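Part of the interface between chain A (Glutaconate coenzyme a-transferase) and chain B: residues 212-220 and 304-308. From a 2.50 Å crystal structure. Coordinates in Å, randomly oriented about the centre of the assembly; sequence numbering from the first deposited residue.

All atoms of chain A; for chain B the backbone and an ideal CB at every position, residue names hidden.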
ATOM      1  N   GLU A 212     -13.596  -3.193  14.427  1.00 14.72           N
ATOM      2  CA  GLU A 212     -13.871  -4.298  13.512  1.00  8.59           C
ATOM      3  C   GLU A 212     -12.852  -5.381  13.692  1.00  9.86           C
ATOM      4  O   GLU A 212     -13.130  -6.554  13.485  1.00 14.07           O
ATOM      5  CB  GLU A 212     -13.806  -3.799  12.080  1.00  9.35           C
ATOM      6  CG  GLU A 212     -14.803  -2.730  11.748  1.00 10.55           C
ATOM      7  CD  GLU A 212     -16.198  -3.284  11.596  1.00 13.24           C
ATOM      8  OE1 GLU A 212     -16.336  -4.508  11.432  1.00 15.89           O
ATOM      9  OE2 GLU A 212     -17.161  -2.498  11.623  1.00 14.06           O
ATOM     10  N   GLU A 213     -11.623  -4.984  13.950  1.00 11.47           N
ATOM     11  CA  GLU A 213     -10.580  -5.955  14.183  1.00 13.35           C
ATOM     12  C   GLU A 213      -9.514  -5.428  15.112  1.00 10.22           C
ATOM     13  O   GLU A 213      -9.353  -4.226  15.278  1.00  9.84           O
ATOM     14  CB  GLU A 213      -9.962  -6.416  12.880  1.00 20.45           C
ATOM     15  CG  GLU A 213      -9.595  -5.286  11.964  1.00 25.76           C
ATOM     16  CD  GLU A 213      -9.000  -5.781  10.674  1.00 27.80           C
ATOM     17  OE1 GLU A 213      -8.466  -6.921  10.665  1.00 23.30           O
ATOM     18  OE2 GLU A 213      -9.077  -5.015   9.682  1.00 30.25           O
ATOM     19  N   ILE A 214      -8.782  -6.364  15.689  1.00  8.95           N
ATOM     20  CA  ILE A 214      -7.725  -6.099  16.631  1.00 11.51           C
ATOM     21  C   ILE A 214      -6.438  -6.663  16.047  1.00 15.17           C
ATOM     22  O   ILE A 214      -6.408  -7.824  15.617  1.00 17.66           O
ATOM     23  CB  ILE A 214      -8.045  -6.828  18.003  1.00 11.49           C
ATOM     24  CG1 ILE A 214      -9.311  -6.223  18.639  1.00 12.17           C
ATOM     25  CG2 ILE A 214      -6.850  -6.781  18.962  1.00  5.34           C
ATOM     26  CD1 ILE A 214      -9.695  -6.823  19.977  1.00 12.86           C
ATOM     27  N   ILE A 215      -5.392  -5.840  15.994  1.00 17.22           N
ATOM     28  CA  ILE A 215      -4.083  -6.291  15.505  1.00 18.01           C
ATOM     29  C   ILE A 215      -3.034  -6.120  16.615  1.00 18.92           C
ATOM     30  O   ILE A 215      -3.211  -5.300  17.535  1.00 18.65           O
ATOM     31  CB  ILE A 215      -3.620  -5.545  14.224  1.00 18.06           C
ATOM     32  CG1 ILE A 215      -4.028  -4.075  14.262  1.00 16.07           C
ATOM     33  CG2 ILE A 215      -4.192  -6.219  12.978  1.00 20.66           C
ATOM     34  CD1 ILE A 215      -3.363  -3.261  13.183  1.00 13.48           C
ATOM     35  N   SER A 216      -1.956  -6.895  16.540  1.00 16.30           N
ATOM     36  CA  SER A 216      -0.906  -6.839  17.537  1.00 15.04           C
ATOM     37  C   SER A 216      -0.322  -5.459  17.645  1.00 20.06           C
ATOM     38  O   SER A 216      -0.405  -4.669  16.709  1.00 23.80           O
ATOM     39  CB  SER A 216       0.209  -7.819  17.204  1.00 15.40           C
ATOM     40  OG  SER A 216       0.957  -7.403  16.079  1.00 15.81           O
ATOM     41  N   ASP A 217       0.319  -5.183  18.772  1.00 24.84           N
ATOM     42  CA  ASP A 217       0.926  -3.879  18.987  1.00 25.11           C
ATOM     43  C   ASP A 217       2.061  -3.729  18.032  1.00 24.87           C
ATOM     44  O   ASP A 217       2.200  -2.672  17.432  1.00 27.45           O
ATOM     45  CB  ASP A 217       1.445  -3.721  20.410  1.00 26.65           C
ATOM     46  CG  ASP A 217       0.340  -3.689  21.432  1.00 25.56           C
ATOM     47  OD1 ASP A 217      -0.668  -2.961  21.236  1.00 21.15           O
ATOM     48  OD2 ASP A 217       0.504  -4.404  22.436  1.00 28.75           O
ATOM     49  N   GLU A 218       2.861  -4.783  17.870  1.00 24.99           N
ATOM     50  CA  GLU A 218       3.977  -4.727  16.929  1.00 27.32           C
ATOM     51  C   GLU A 218       3.487  -4.282  15.539  1.00 25.60           C
ATOM     52  O   GLU A 218       4.030  -3.353  14.956  1.00 27.56           O
ATOM     53  CB  GLU A 218       4.717  -6.065  16.835  1.00 29.20           C
ATOM     54  CG  GLU A 218       5.625  -6.129  15.596  1.00 41.01           C
ATOM     55  CD  GLU A 218       6.758  -7.152  15.690  1.00 46.91           C
ATOM     56  OE1 GLU A 218       6.481  -8.357  15.908  1.00 50.72           O
ATOM     57  OE2 GLU A 218       7.936  -6.743  15.519  1.00 50.60           O
ATOM     58  N   GLU A 219       2.392  -4.877  15.079  1.00 23.94           N
ATOM     59  CA  GLU A 219       1.798  -4.582  13.781  1.00 19.78           C
ATOM     60  C   GLU A 219       1.293  -3.148  13.540  1.00 17.89           C
ATOM     61  O   GLU A 219       1.606  -2.527  12.523  1.00 21.36           O
ATOM     62  CB  GLU A 219       0.660  -5.578  13.537  1.00 19.63           C
ATOM     63  CG  GLU A 219      -0.024  -5.462  12.188  1.00 17.52           C
ATOM     64  CD  GLU A 219       0.916  -5.716  11.020  1.00 18.67           C
ATOM     65  OE1 GLU A 219       1.980  -6.359  11.194  1.00 13.67           O
ATOM     66  OE2 GLU A 219       0.580  -5.263   9.910  1.00 19.27           O
ATOM     67  N   ILE A 220       0.490  -2.632  14.456  1.00 14.25           N
ATOM     68  CA  ILE A 220      -0.095  -1.297  14.321  1.00 12.69           C
ATOM     69  C   ILE A 220       0.920  -0.146  14.367  1.00 12.73           C
ATOM     70  O   ILE A 220       0.604   1.016  14.063  1.00  7.57           O
ATOM     71  CB  ILE A 220      -1.236  -1.111  15.382  1.00 12.39           C
ATOM     72  CG1 ILE A 220      -2.160   0.033  14.991  1.00 15.20           C
ATOM     73  CG2 ILE A 220      -0.663  -0.839  16.742  1.00 11.92           C
ATOM     74  CD1 ILE A 220      -3.571  -0.133  15.530  1.00 14.29           C
TER
ATOM     75  N   UNK B 304      -8.522 -13.648   8.467  1.00 20.92           N
ATOM     76  CA  UNK B 304      -7.088 -13.540   8.675  1.00 16.41           C
ATOM     77  C   UNK B 304      -6.754 -12.294   9.521  1.00 15.66           C
ATOM     78  O   UNK B 304      -7.434 -11.258   9.422  1.00 15.77           O
ATOM     79  CB  UNK B 304      -6.363 -13.486   7.329  1.00 16.41           C
ATOM     80  N   UNK B 305      -5.750 -12.416  10.392  1.00 13.88           N
ATOM     81  CA  UNK B 305      -5.300 -11.305  11.242  1.00 12.20           C
ATOM     82  C   UNK B 305      -4.092 -10.674  10.553  1.00 11.88           C
ATOM     83  O   UNK B 305      -3.057 -11.350  10.365  1.00 14.00           O
ATOM     84  CB  UNK B 305      -4.953 -11.775  12.656  1.00 12.20           C
ATOM     85  N   UNK B 306      -4.213  -9.402  10.114  1.00  8.11           N
ATOM     86  CA  UNK B 306      -3.136  -8.677   9.440  1.00  9.71           C
ATOM     87  C   UNK B 306      -1.885  -8.848  10.251  1.00 11.64           C
ATOM     88  O   UNK B 306      -1.928  -8.756  11.466  1.00 16.93           O
ATOM     89  CB  UNK B 306      -3.471  -7.195   9.257  1.00  9.71           C
ATOM     90  N   UNK B 307      -0.776  -9.131   9.599  1.00 13.41           N
ATOM     91  CA  UNK B 307       0.450  -9.328  10.342  1.00 16.17           C
ATOM     92  C   UNK B 307       0.722 -10.799  10.550  1.00 17.48           C
ATOM     93  O   UNK B 307       1.876 -11.242  10.501  1.00 20.90           O
ATOM     94  CB  UNK B 307       0.385  -8.604  11.689  1.00 16.17           C
ATOM     95  N   UNK B 308      -0.330 -11.571  10.782  1.00 15.81           N
ATOM     96  CA  UNK B 308      -0.150 -12.999  10.973  1.00 18.08           C
ATOM     97  C   UNK B 308      -0.444 -13.784   9.697  1.00 18.31           C
ATOM     98  O   UNK B 308       0.207 -14.788   9.397  1.00 17.73           O
ATOM     99  CB  UNK B 308      -1.047 -13.492  12.110  1.00 18.08           C
TER

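At position 304 the CA-to-CB bond points away from chain A, and nothing of the chain A stretch lies within 5.5 Å of the ideal CB. This contact therefore sets almost no condition, and polar or apolar side chains of many sizes would suit. The deposited residue is Val B304, whose nearest approach to the chain A stretch is 7.2 Å, from Val B304 CG1 to Glu A213 OE1.

Position 305 has its CA-to-CB bond directed sideways, with backbone angles of -97/115 that most residues can adopt. The nearest chain A atom to its ideal CB is Ile A214 O, at 5.1 Å, which leaves room for a side chain to reach past that carbonyl and come near Ile A215 CG2. A medium aliphatic residue fits this description, and a small polar residue could also be accommodated. The residue is Val B305, in the t rotamer. Its CG1 lies 4.1 Å from Ile A214 O and 4.5 Å from Ile A215 CG2, the second a loose apolar contact.

Position 306 points toward chain A. Its ideal CB stands 3.9 Å from Ile A215 CG2, 4.5 Å from Glu A219 OE2 and 5.2 Å from Glu A213 OE1, so an apolar methyl is flanked by two carboxylates. Several solutions are reasonable: a compact apolar group to meet the isoleucine, or a donor or positively charged group to answer the acids. The phi of -48° also admits proline, whose ring fixes phi near this value. Proline is what occurs. Pro B306 CB packs 3.7 Å from Ile A215 CG2, the closer of the two apolar contacts, while its CD lies 3.5 Å from Glu A213 OE1. Neither carboxylate receives a hydrogen bond from this residue, since proline has no N-H to give. Its carbonyl does take part: a water donates to Pro B306 O at 2.5 Å and accepts from Ser A216 N at 3.0 Å, bridging the two backbones where no direct hydrogen bond crosses between the stretches.

At position 307 the evidence narrows to one residue. With phi/psi of 98/-37, a CB would be jammed against the carbonyl O of position 306, which by itself calls for glycine. Chain A adds a second objection: the ideal CB would sit 2.8 Å from Glu A219 OE1, a clash. The residue is Gly B307, and without a side chain its CA approaches Glu A219 OE1 to 3.4 Å. The Glu A219 side chain, with chi1 t and chi2 p, also runs beside the preceding carbonyl, its CG 3.9 Å from Pro B306 O.

Position 308 directs its CB sideways, with no atom of the chain A stretch within 5.5 Å, so many side chains would be tolerated. It is Leu B308; the end of the side chain comes nearer than its CB direction suggests, but the nearest approach, Leu B308 CG to Ser A216 OG, is still 6.4 Å. Its backbone matters more locally, because Leu B308 N donates to Val B305 O at 2.8 Å, closing the turn in which positions 306 and 307 meet chain A.

Chain B, residues 304-308: VVPGL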
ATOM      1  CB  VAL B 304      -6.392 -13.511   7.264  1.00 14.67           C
ATOM      2  CG1 VAL B 304      -5.340 -12.414   7.142  1.00 13.20           C
ATOM      3  CG2 VAL B 304      -5.825 -14.866   6.944  1.00  7.07           C
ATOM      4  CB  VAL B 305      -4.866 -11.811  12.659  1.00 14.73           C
ATOM      5  CG1 VAL B 305      -4.263 -10.662  13.483  1.00  8.64           C
ATOM      6  CG2 VAL B 305      -6.071 -12.448  13.398  1.00  9.64           C
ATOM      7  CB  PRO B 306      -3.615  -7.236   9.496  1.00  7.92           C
ATOM      8  CG  PRO B 306      -5.028  -7.378   9.322  1.00 11.00           C
ATOM      9  CD  PRO B 306      -5.367  -8.521  10.282  1.00  9.70           C
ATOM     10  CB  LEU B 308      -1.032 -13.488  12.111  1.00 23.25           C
ATOM     11  CG  LEU B 308      -0.619 -13.057  13.512  1.00 23.51           C
ATOM     12  CD1 LEU B 308      -1.662 -13.531  14.501  1.00 25.40           C
ATOM     13  CD2 LEU B 308       0.747 -13.623  13.827  1.00 22.82           C
TER
HETATM   14  O   HOH W   1      -1.715  -8.283  13.934  1.00 19.30           O
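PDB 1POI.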